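Local atomic coordinates of putative uncharacterized protein (Pseudomonas phage 201phi2-1, PDB entry 3R4V), a protein that is of unknown function but belongs to the phage tubulin-like proteins, with a nucleotide-binding fold that holds guanosine-5'-diphosphate. Residues K61-L66 with G95-P100; V86-G91 with K135-I140; G119-E122 with N126-N129. One frame throughout, in Å; residues are numbered along the deposited sequence.

Interaction 1 (K61-L66 with G95-P100). With GDP (guanosine-5'-diphosphate), chain B.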
loop_
_atom_site.group_PDB
_atom_site.type_symbol
_atom_site.label_atom_id
_atom_site.label_comp_id
_atom_site.label_asym_id
_atom_site.label_seq_id
_atom_site.Cartn_x
_atom_site.Cartn_y
_atom_site.Cartn_z
ATOM N N LYS A 61 6.811 2.367 -16.783
ATOM C CA LYS A 61 6.454 3.089 -17.999
ATOM C C LYS A 61 6.147 2.111 -19.140
ATOM O O LYS A 61 5.328 2.386 -20.026
ATOM C CB LYS A 61 7.596 4.044 -18.380
ATOM C CG LYS A 61 7.307 4.924 -19.586
ATOM C CD LYS A 61 8.495 5.843 -19.909
ATOM C CE LYS A 61 8.313 7.253 -19.356
ATOM N NZ LYS A 61 7.397 8.095 -20.191
ATOM N N VAL A 62 6.814 0.962 -19.099
ATOM C CA VAL A 62 6.603 -0.101 -20.065
ATOM C C VAL A 62 5.335 -0.882 -19.757
ATOM O O VAL A 62 4.575 -1.212 -20.660
ATOM C CB VAL A 62 7.794 -1.067 -20.091
ATOM C CG1 VAL A 62 7.426 -2.356 -20.795
ATOM C CG2 VAL A 62 8.990 -0.408 -20.756
ATOM N N ILE A 63 5.103 -1.160 -18.478
ATOM C CA ILE A 63 3.972 -1.978 -18.071
ATOM C C ILE A 63 2.633 -1.254 -18.192
ATOM O O ILE A 63 1.621 -1.859 -18.548
ATOM C CB ILE A 63 4.168 -2.517 -16.643
ATOM C CG1 ILE A 63 5.208 -3.642 -16.668
ATOM C CG2 ILE A 63 2.842 -2.993 -16.056
ATOM C CD1 ILE A 63 5.798 -3.970 -15.326
ATOM N N LEU A 64 2.630 0.041 -17.905
ATOM C CA LEU A 64 1.389 0.821 -17.902
ATOM C C LEU A 64 0.529 0.744 -19.182
ATOM O O LEU A 64 -0.670 0.467 -19.105
ATOM C CB LEU A 64 1.687 2.282 -17.521
ATOM C CG LEU A 64 0.514 3.266 -17.584
ATOM C CD1 LEU A 64 -0.644 2.745 -16.745
ATOM C CD2 LEU A 64 0.957 4.643 -17.097
ATOM N N PRO A 65 1.119 0.995 -20.373
ATOM C CA PRO A 65 0.262 0.975 -21.568
ATOM C C PRO A 65 -0.291 -0.419 -21.867
ATOM O O PRO A 65 -1.338 -0.541 -22.497
ATOM C CB PRO A 65 1.190 1.452 -22.704
ATOM C CG PRO A 65 2.583 1.327 -22.162
ATOM C CD PRO A 65 2.506 1.402 -20.665
ATOM N N LEU A 66 0.402 -1.453 -21.398
ATOM C CA LEU A 66 -0.054 -2.827 -21.613
ATOM C C LEU A 66 -1.230 -3.183 -20.714
ATOM O O LEU A 66 -2.158 -3.874 -21.141
ATOM C CB LEU A 66 1.090 -3.805 -21.354
ATOM C CG LEU A 66 2.187 -3.705 -22.415
ATOM C CD1 LEU A 66 3.385 -4.571 -22.058
ATOM C CD2 LEU A 66 1.605 -4.093 -23.746
ATOM N N GLY A 95 3.067 -4.251 -9.418
ATOM C CA GLY A 95 2.255 -3.858 -8.281
ATOM C C GLY A 95 2.052 -2.357 -8.245
ATOM O O GLY A 95 0.947 -1.881 -7.975
ATOM N N SER A 96 3.112 -1.608 -8.536
ATOM C CA SER A 96 3.065 -0.156 -8.407
ATOM C C SER A 96 2.313 0.508 -9.566
ATOM O O SER A 96 2.209 1.732 -9.607
ATOM C CB SER A 96 4.474 0.413 -8.325
ATOM O OG SER A 96 5.131 0.241 -9.583
ATOM N N VAL A 97 1.842 -0.305 -10.507
ATOM C CA VAL A 97 0.999 0.151 -11.616
ATOM C C VAL A 97 -0.417 -0.393 -11.469
ATOM O O VAL A 97 -1.382 0.373 -11.459
ATOM C CB VAL A 97 1.599 -0.223 -12.984
ATOM C CG1 VAL A 97 0.584 0.009 -14.094
ATOM C CG2 VAL A 97 2.856 0.607 -13.227
ATOM N N LEU A 98 -0.551 -1.713 -11.322
ATOM C CA LEU A 98 -1.857 -2.299 -11.070
ATOM C C LEU A 98 -2.519 -1.732 -9.805
ATOM O O LEU A 98 -3.718 -1.421 -9.808
ATOM C CB LEU A 98 -1.755 -3.820 -10.944
ATOM C CG LEU A 98 -1.375 -4.533 -12.240
ATOM C CD1 LEU A 98 -1.101 -6.006 -11.978
ATOM C CD2 LEU A 98 -2.464 -4.334 -13.283
ATOM N N GLY A 99 -1.744 -1.626 -8.727
ATOM C CA GLY A 99 -2.262 -1.167 -7.437
ATOM C C GLY A 99 -2.928 0.201 -7.560
ATOM O O GLY A 99 -4.112 0.359 -7.257
ATOM N N PRO A 100 -2.172 1.203 -8.021
ATOM C CA PRO A 100 -2.786 2.529 -8.171
ATOM C C PRO A 100 -3.900 2.625 -9.229
ATOM O O PRO A 100 -4.834 3.409 -9.039
ATOM C CB PRO A 100 -1.597 3.425 -8.521
ATOM C CG PRO A 100 -0.415 2.728 -7.846
ATOM C CD PRO A 100 -0.700 1.261 -8.092
HETATM P PB GDP B . 6.449 -6.193 -8.956
HETATM O O1B GDP B . 6.014 -7.630 -9.132
HETATM O O2B GDP B . 5.283 -5.412 -8.411
HETATM O O3B GDP B . 6.936 -5.625 -10.284
HETATM O O3A GDP B . 7.695 -6.124 -7.958
HETATM P PA GDP B . 7.824 -6.865 -6.535
HETATM O O1A GDP B . 7.928 -8.376 -6.661
HETATM O O2A GDP B . 6.708 -6.456 -5.617
HETATM O "O5'" GDP B . 9.215 -6.286 -6.064
HETATM C "C5'" GDP B . 9.454 -4.871 -5.972
HETATM C "C4'" GDP B . 10.520 -4.582 -4.922
HETATM O "O4'" GDP B . 9.983 -4.827 -3.615
HETATM C "C3'" GDP B . 11.734 -5.491 -5.028
HETATM O "O3'" GDP B . 12.739 -4.888 -5.839
HETATM C "C2'" GDP B . 12.201 -5.609 -3.594
HETATM O "O2'" GDP B . 12.993 -4.478 -3.234
HETATM C "C1'" GDP B . 10.934 -5.502 -2.775
HETATM N N9 GDP B . 10.312 -6.812 -2.493
HETATM C C8 GDP B . 10.213 -7.880 -3.321
HETATM N N7 GDP B . 9.528 -8.890 -2.726
HETATM C C5 GDP B . 9.151 -8.462 -1.501
HETATM C C6 GDP B . 8.391 -9.011 -0.356
HETATM O O6 GDP B . 7.919 -10.164 -0.398
HETATM N N1 GDP B . 8.230 -8.227 0.727
HETATM C C2 GDP B . 8.732 -6.973 0.792
HETATM N N2 GDP B . 8.534 -6.219 1.905
HETATM N N3 GDP B . 9.432 -6.411 -0.221
HETATM C C4 GDP B . 9.662 -7.094 -1.365
#
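Leu64 and Val97 meet where helix 60-67 lies against the first turn of helix 95-108, the helix whose first residues end the glycine-rich signature loop of the tubulin-like fold. The two side chains cross at about a right angle, and a single methyl of Val97 makes the contact, on the Leu64 side chain and backbone alike. Val97 does the reaching: its CG1 stands anti to the backbone N (chi1 169°) and points across to helix 60-67. There it lies 4.0 Å from CD1 of Leu64 and as close to the backbone, 4.0 Å from the CA of the same residue. Ile63 comes in beside it, bringing CG2 to 4.2 Å from Val97 CG1, so that one valine methyl serves two neighbouring residues. A short branched side chain suits this place, because the backbones approach closely, with the CA atoms of Leu64 and Val97 only 6.3 Å apart. Arg60 and Val67, also of helix 60-67, touch Val97 too, and Ile63 rests on Ser94 in the signature loop.

The two prolines each interrupt the helical bonding of their own segment, since proline N carries no hydrogen. Near Pro100, the carbonyl O of Ser96 is instead taken by the NH2 of Arg60, a polar link between the helices beside their apolar contact. At the other end of the turn the helix start faces the phosphates of GDP, which its dipole would probably favour. Glycine suits position 95 because the phosphate presses close there: Gly95 N donates to GDP O2B at 2.7 Å, with an N-H...O angle of 159°.

Interaction 2 (V86-G91 with K135-I140). With GDP (guanosine-5'-diphosphate), chain B.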
loop_
_atom_site.group_PDB
_atom_site.type_symbol
_atom_site.label_atom_id
_atom_site.label_comp_id
_atom_site.label_asym_id
_atom_site.label_seq_id
_atom_site.Cartn_x
_atom_site.Cartn_y
_atom_site.Cartn_z
ATOM N N VAL A 86 -5.989 -2.468 -0.109
ATOM C CA VAL A 86 -5.120 -2.674 -1.271
ATOM C C VAL A 86 -3.660 -2.799 -0.828
ATOM O O VAL A 86 -3.225 -2.065 0.045
ATOM C CB VAL A 86 -5.205 -1.499 -2.223
ATOM C CG1 VAL A 86 -4.531 -1.864 -3.551
ATOM C CG2 VAL A 86 -6.652 -1.100 -2.441
ATOM N N CYS A 87 -2.901 -3.707 -1.434
ATOM C CA CYS A 87 -1.551 -3.972 -0.950
ATOM C C CYS A 87 -0.571 -4.275 -2.079
ATOM O O CYS A 87 -0.815 -5.144 -2.909
ATOM C CB CYS A 87 -1.578 -5.140 0.056
ATOM S SG CYS A 87 0.060 -5.702 0.605
ATOM N N TYR A 88 0.540 -3.556 -2.103
ATOM C CA TYR A 88 1.536 -3.747 -3.144
ATOM C C TYR A 88 2.828 -3.024 -2.790
ATOM O O TYR A 88 2.849 -2.196 -1.880
ATOM C CB TYR A 88 0.989 -3.221 -4.482
ATOM C CG TYR A 88 0.510 -1.779 -4.421
ATOM C CD1 TYR A 88 1.354 -0.743 -4.777
ATOM C CD2 TYR A 88 -0.792 -1.463 -4.024
ATOM C CE1 TYR A 88 0.920 0.600 -4.736
ATOM C CE2 TYR A 88 -1.229 -0.128 -3.986
ATOM C CZ TYR A 88 -0.364 0.882 -4.341
ATOM O OH TYR A 88 -0.780 2.201 -4.297
ATOM N N SER A 89 3.903 -3.338 -3.514
ATOM C CA SER A 89 5.156 -2.612 -3.394
ATOM C C SER A 89 5.160 -1.341 -4.250
ATOM O O SER A 89 4.706 -1.357 -5.396
ATOM C CB SER A 89 6.342 -3.502 -3.796
ATOM O OG SER A 89 7.583 -2.819 -3.611
ATOM N N LEU A 90 5.695 -0.251 -3.698
ATOM C CA LEU A 90 5.860 0.988 -4.446
ATOM C C LEU A 90 7.017 0.904 -5.427
ATOM O O LEU A 90 7.135 1.755 -6.309
ATOM C CB LEU A 90 6.142 2.160 -3.512
ATOM C CG LEU A 90 5.130 2.458 -2.421
ATOM C CD1 LEU A 90 5.736 3.429 -1.427
ATOM C CD2 LEU A 90 3.866 3.024 -3.071
ATOM N N GLY A 91 7.879 -0.100 -5.268
ATOM C CA GLY A 91 9.170 -0.064 -5.938
ATOM C C GLY A 91 9.393 -0.958 -7.144
ATOM O O GLY A 91 10.435 -0.864 -7.791
ATOM N N LYS A 135 3.987 9.788 -5.805
ATOM C CA LYS A 135 3.457 10.915 -6.590
ATOM C C LYS A 135 2.168 10.536 -7.311
ATOM O O LYS A 135 1.214 11.320 -7.354
ATOM C CB LYS A 135 4.495 11.400 -7.605
ATOM C CG LYS A 135 5.603 12.241 -6.993
ATOM C CD LYS A 135 6.636 12.633 -8.053
ATOM C CE LYS A 135 7.727 13.518 -7.473
ATOM N NZ LYS A 135 7.233 14.916 -7.223
ATOM N N THR A 136 2.136 9.328 -7.878
ATOM C CA THR A 136 0.911 8.778 -8.466
ATOM C C THR A 136 -0.253 8.819 -7.484
ATOM O O THR A 136 -1.352 9.261 -7.826
ATOM C CB THR A 136 1.131 7.310 -8.940
ATOM O OG1 THR A 136 2.059 7.298 -10.037
ATOM C CG2 THR A 136 -0.165 6.692 -9.405
ATOM N N LEU A 137 -0.027 8.339 -6.261
ATOM C CA LEU A 137 -1.110 8.328 -5.280
ATOM C C LEU A 137 -1.548 9.754 -4.935
ATOM O O LEU A 137 -2.739 10.034 -4.745
ATOM C CB LEU A 137 -0.707 7.546 -4.033
ATOM C CG LEU A 137 -0.462 6.066 -4.350
ATOM C CD1 LEU A 137 0.050 5.349 -3.097
ATOM C CD2 LEU A 137 -1.710 5.348 -4.910
ATOM N N GLU A 138 -0.591 10.672 -4.903
ATOM C CA GLU A 138 -0.920 12.073 -4.623
ATOM C C GLU A 138 -1.779 12.619 -5.766
ATOM O O GLU A 138 -2.780 13.308 -5.520
ATOM C CB GLU A 138 0.354 12.927 -4.412
ATOM C CG GLU A 138 0.105 14.416 -4.072
ATOM C CD GLU A 138 0.039 14.678 -2.577
ATOM O OE1 GLU A 138 -0.444 13.795 -1.827
ATOM O OE2 GLU A 138 0.497 15.751 -2.135
ATOM N N ALA A 139 -1.400 12.313 -7.009
ATOM C CA ALA A 139 -2.147 12.814 -8.163
ATOM C C ALA A 139 -3.567 12.264 -8.126
ATOM O O ALA A 139 -4.528 12.986 -8.382
ATOM C CB ALA A 139 -1.458 12.444 -9.483
ATOM N N ILE A 140 -3.697 10.987 -7.782
ATOM C CA ILE A 140 -5.017 10.378 -7.666
ATOM C C ILE A 140 -5.841 11.050 -6.563
ATOM O O ILE A 140 -7.022 11.355 -6.767
ATOM C CB ILE A 140 -4.916 8.846 -7.472
ATOM C CG1 ILE A 140 -4.343 8.221 -8.754
ATOM C CG2 ILE A 140 -6.285 8.263 -7.123
ATOM C CD1 ILE A 140 -3.999 6.723 -8.657
HETATM P PB GDP B . 6.449 -6.193 -8.956
HETATM O O1B GDP B . 6.014 -7.630 -9.132
HETATM O O2B GDP B . 5.283 -5.412 -8.411
HETATM O O3B GDP B . 6.936 -5.625 -10.284
HETATM O O3A GDP B . 7.695 -6.124 -7.958
HETATM P PA GDP B . 7.824 -6.865 -6.535
HETATM O O1A GDP B . 7.928 -8.376 -6.661
HETATM O O2A GDP B . 6.708 -6.456 -5.617
HETATM O "O5'" GDP B . 9.215 -6.286 -6.064
HETATM C "C5'" GDP B . 9.454 -4.871 -5.972
HETATM C "C4'" GDP B . 10.520 -4.582 -4.922
HETATM O "O4'" GDP B . 9.983 -4.827 -3.615
HETATM C "C3'" GDP B . 11.734 -5.491 -5.028
HETATM O "O3'" GDP B . 12.739 -4.888 -5.839
HETATM C "C2'" GDP B . 12.201 -5.609 -3.594
HETATM O "O2'" GDP B . 12.993 -4.478 -3.234
HETATM C "C1'" GDP B . 10.934 -5.502 -2.775
HETATM N N9 GDP B . 10.312 -6.812 -2.493
HETATM C C8 GDP B . 10.213 -7.880 -3.321
HETATM N N7 GDP B . 9.528 -8.890 -2.726
HETATM C C5 GDP B . 9.151 -8.462 -1.501
HETATM C C6 GDP B . 8.391 -9.011 -0.356
HETATM O O6 GDP B . 7.919 -10.164 -0.398
HETATM N N1 GDP B . 8.230 -8.227 0.727
HETATM C C2 GDP B . 8.732 -6.973 0.792
HETATM N N2 GDP B . 8.534 -6.219 1.905
HETATM N N3 GDP B . 9.432 -6.411 -0.221
HETATM C C4 GDP B . 9.662 -7.094 -1.365
#
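Tyr88 and Leu137 join the central parallel sheet of the tubulin-like fold to helix 124-144, the crossover helix between strands 113-119 and 148-154. Along strand 84-89, Val86 bonds through its backbone to strand 113-119 and Cys87 to strand 6-10, which places the segment inside the sheet. Tyr88 has its CG set between the backbone N and carbonyl carbon (chi1 54°), which swings the ring off the strand toward helix 124-144; flanked by Pro100, Thr133 and Val117, it carries OH to the forked end of Leu137. The two side chains come from opposite directions, and the hydroxyl meets both branches, 3.3 Å from Leu137 CD2 and 3.5 Å from CD1. This is van der Waals contact, and tyrosine suits the place because its length carries the hydroxyl from the strand to the helix. Ser89 turns instead to the ligand, where OG donates to GDP O4' at 3.1 Å. Leu90, beyond the strand, adds a looser touch, its CD2 4.5 Å from Leu137 CD1, while its carbonyl O is bonded to the hydroxyl of Thr133. Gly91 then closes an ST turn: its N gives a nearly straight bond (165°) to Ser89 OG at 3.2 Å.

Interaction 3 (G119-E122 with N126-N129). With GDP (guanosine-5'-diphosphate), chain B.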
loop_
_atom_site.group_PDB
_atom_site.type_symbol
_atom_site.label_atom_id
_atom_site.label_comp_id
_atom_site.label_asym_id
_atom_site.label_seq_id
_atom_site.Cartn_x
_atom_site.Cartn_y
_atom_site.Cartn_z
ATOM N N GLY A 119 7.955 0.458 0.854
ATOM C CA GLY A 119 9.039 1.267 0.321
ATOM C C GLY A 119 10.255 0.393 0.045
ATOM O O GLY A 119 10.994 0.020 0.967
ATOM N N ALA A 120 10.472 0.072 -1.226
ATOM C CA ALA A 120 11.561 -0.826 -1.614
ATOM C C ALA A 120 12.862 -0.042 -1.708
ATOM O O ALA A 120 12.877 1.091 -2.191
ATOM C CB ALA A 120 11.248 -1.485 -2.956
ATOM N N MET A 121 13.968 -0.646 -1.280
ATOM C CA MET A 121 15.169 0.143 -1.044
ATOM C C MET A 121 16.431 -0.421 -1.692
ATOM O O MET A 121 17.519 0.099 -1.455
ATOM C CB MET A 121 15.413 0.300 0.465
ATOM C CG MET A 121 14.247 0.865 1.259
ATOM S SD MET A 121 13.901 2.573 0.831
ATOM C CE MET A 121 12.557 2.935 1.962
ATOM N N GLU A 122 16.295 -1.467 -2.502
ATOM C CA GLU A 122 17.465 -2.172 -3.037
ATOM C C GLU A 122 18.370 -1.332 -3.944
ATOM O O GLU A 122 19.599 -1.446 -3.894
ATOM C CB GLU A 122 17.030 -3.414 -3.826
ATOM C CG GLU A 122 16.348 -4.507 -3.031
ATOM C CD GLU A 122 16.060 -5.733 -3.891
ATOM O OE1 GLU A 122 16.355 -5.682 -5.107
ATOM O OE2 GLU A 122 15.543 -6.743 -3.360
ATOM N N ASN A 126 14.381 0.909 -7.661
ATOM C CA ASN A 126 13.376 0.800 -6.606
ATOM C C ASN A 126 13.019 2.190 -6.074
ATOM O O ASN A 126 11.848 2.532 -5.910
ATOM C CB ASN A 126 13.923 -0.006 -5.421
ATOM C CG ASN A 126 13.761 -1.521 -5.579
ATOM O OD1 ASN A 126 14.240 -2.281 -4.739
ATOM N ND2 ASN A 126 13.091 -1.955 -6.636
ATOM N N LEU A 127 14.046 2.983 -5.785
ATOM C CA LEU A 127 13.831 4.272 -5.127
ATOM C C LEU A 127 13.112 5.226 -6.057
ATOM O O LEU A 127 12.229 5.947 -5.630
ATOM C CB LEU A 127 15.153 4.878 -4.649
ATOM C CG LEU A 127 15.818 4.093 -3.515
ATOM C CD1 LEU A 127 17.253 4.543 -3.300
ATOM C CD2 LEU A 127 15.014 4.237 -2.237
ATOM N N GLY A 128 13.499 5.230 -7.330
ATOM C CA GLY A 128 12.796 6.024 -8.326
ATOM C C GLY A 128 11.348 5.598 -8.455
ATOM O O GLY A 128 10.453 6.426 -8.545
ATOM N N ASN A 129 11.112 4.295 -8.454
ATOM C CA ASN A 129 9.748 3.803 -8.524
ATOM C C ASN A 129 8.937 4.203 -7.296
ATOM O O ASN A 129 7.771 4.569 -7.421
ATOM C CB ASN A 129 9.709 2.288 -8.752
ATOM C CG ASN A 129 10.046 1.914 -10.185
ATOM O OD1 ASN A 129 9.980 2.751 -11.086
ATOM N ND2 ASN A 129 10.396 0.649 -10.405
HETATM P PB GDP B . 6.449 -6.193 -8.956
HETATM O O1B GDP B . 6.014 -7.630 -9.132
HETATM O O2B GDP B . 5.283 -5.412 -8.411
HETATM O O3B GDP B . 6.936 -5.625 -10.284
HETATM O O3A GDP B . 7.695 -6.124 -7.958
HETATM P PA GDP B . 7.824 -6.865 -6.535
HETATM O O1A GDP B . 7.928 -8.376 -6.661
HETATM O O2A GDP B . 6.708 -6.456 -5.617
HETATM O "O5'" GDP B . 9.215 -6.286 -6.064
HETATM C "C5'" GDP B . 9.454 -4.871 -5.972
HETATM C "C4'" GDP B . 10.520 -4.582 -4.922
HETATM O "O4'" GDP B . 9.983 -4.827 -3.615
HETATM C "C3'" GDP B . 11.734 -5.491 -5.028
HETATM O "O3'" GDP B . 12.739 -4.888 -5.839
HETATM C "C2'" GDP B . 12.201 -5.609 -3.594
HETATM O "O2'" GDP B . 12.993 -4.478 -3.234
HETATM C "C1'" GDP B . 10.934 -5.502 -2.775
HETATM N N9 GDP B . 10.312 -6.812 -2.493
HETATM C C8 GDP B . 10.213 -7.880 -3.321
HETATM N N7 GDP B . 9.528 -8.890 -2.726
HETATM C C5 GDP B . 9.151 -8.462 -1.501
HETATM C C6 GDP B . 8.391 -9.011 -0.356
HETATM O O6 GDP B . 7.919 -10.164 -0.398
HETATM N N1 GDP B . 8.230 -8.227 0.727
HETATM C C2 GDP B . 8.732 -6.973 0.792
HETATM N N2 GDP B . 8.534 -6.219 1.905
HETATM N N3 GDP B . 9.432 -6.411 -0.221
HETATM C C4 GDP B . 9.662 -7.094 -1.365
#
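Asn126 faces Glu122 with its amide oxygen: Glu122 N donates to Asn126 OD1 at 3.1 Å, in the carbonyl plane and on a lone pair, though the bond is bent to 136° at the hydrogen. The same oxygen accepts from GDP O2' at 2.9 Å, and more weakly from O3'. Asparagine suits the post because its amide also gives a hydrogen: ND2 donates to GDP O3' at 3.1 Å, so one flat group grips both ribose hydroxyls. Ala120 supplies a small neighbour, its CB 3.5 Å from O2' and 3.6 Å from Asn126 OD1. The carboxylate of Glu122, its plane 47° from the amide, lies near the sugar while OE2 is bonded to the hydroxyl of Tyr161. Residues 119-122 belong to the loop after strand 113-119, which in the tubulin-like fold contacts the ribose. Next to this first shell, Met121 bends at its second torsion (chi2 -67°) and crosses Leu127 at about a right angle, with SD 3.7 Å from Leu127 CD2. Leu127 in turn packs on helix 274-294 through Ile281 and Met288. One turn on from Asn126, Asp130 OD1 holds the loop by bonding Ala120 N. At the helix start, Ser123 OG accepts from Asn126 N.

Overall arrangement
All three contacts touch GDP, each at a different part: interaction 1 at the terminal phosphate, interaction 2 at the ring oxygen of the ribose and interaction 3 at its hydroxyls. Interactions 1 and 2 have centres 10 Å apart and touch directly, Gly95 O lying 3.4 Å from Tyr88 CD1, because strand 84-89 runs through the glycine-rich loop into helix 95-108. Interactions 2 and 3, 12 Å apart between centres, share helix 124-144; Gly91 O and Asn129 ND2, 3.0 Å apart, probably hydrogen-bond, tying the glycine-rich loop to that helix. Interactions 1 and 3 do not touch: their nearest atoms are about 5 Å apart, and the nucleotide is common to both.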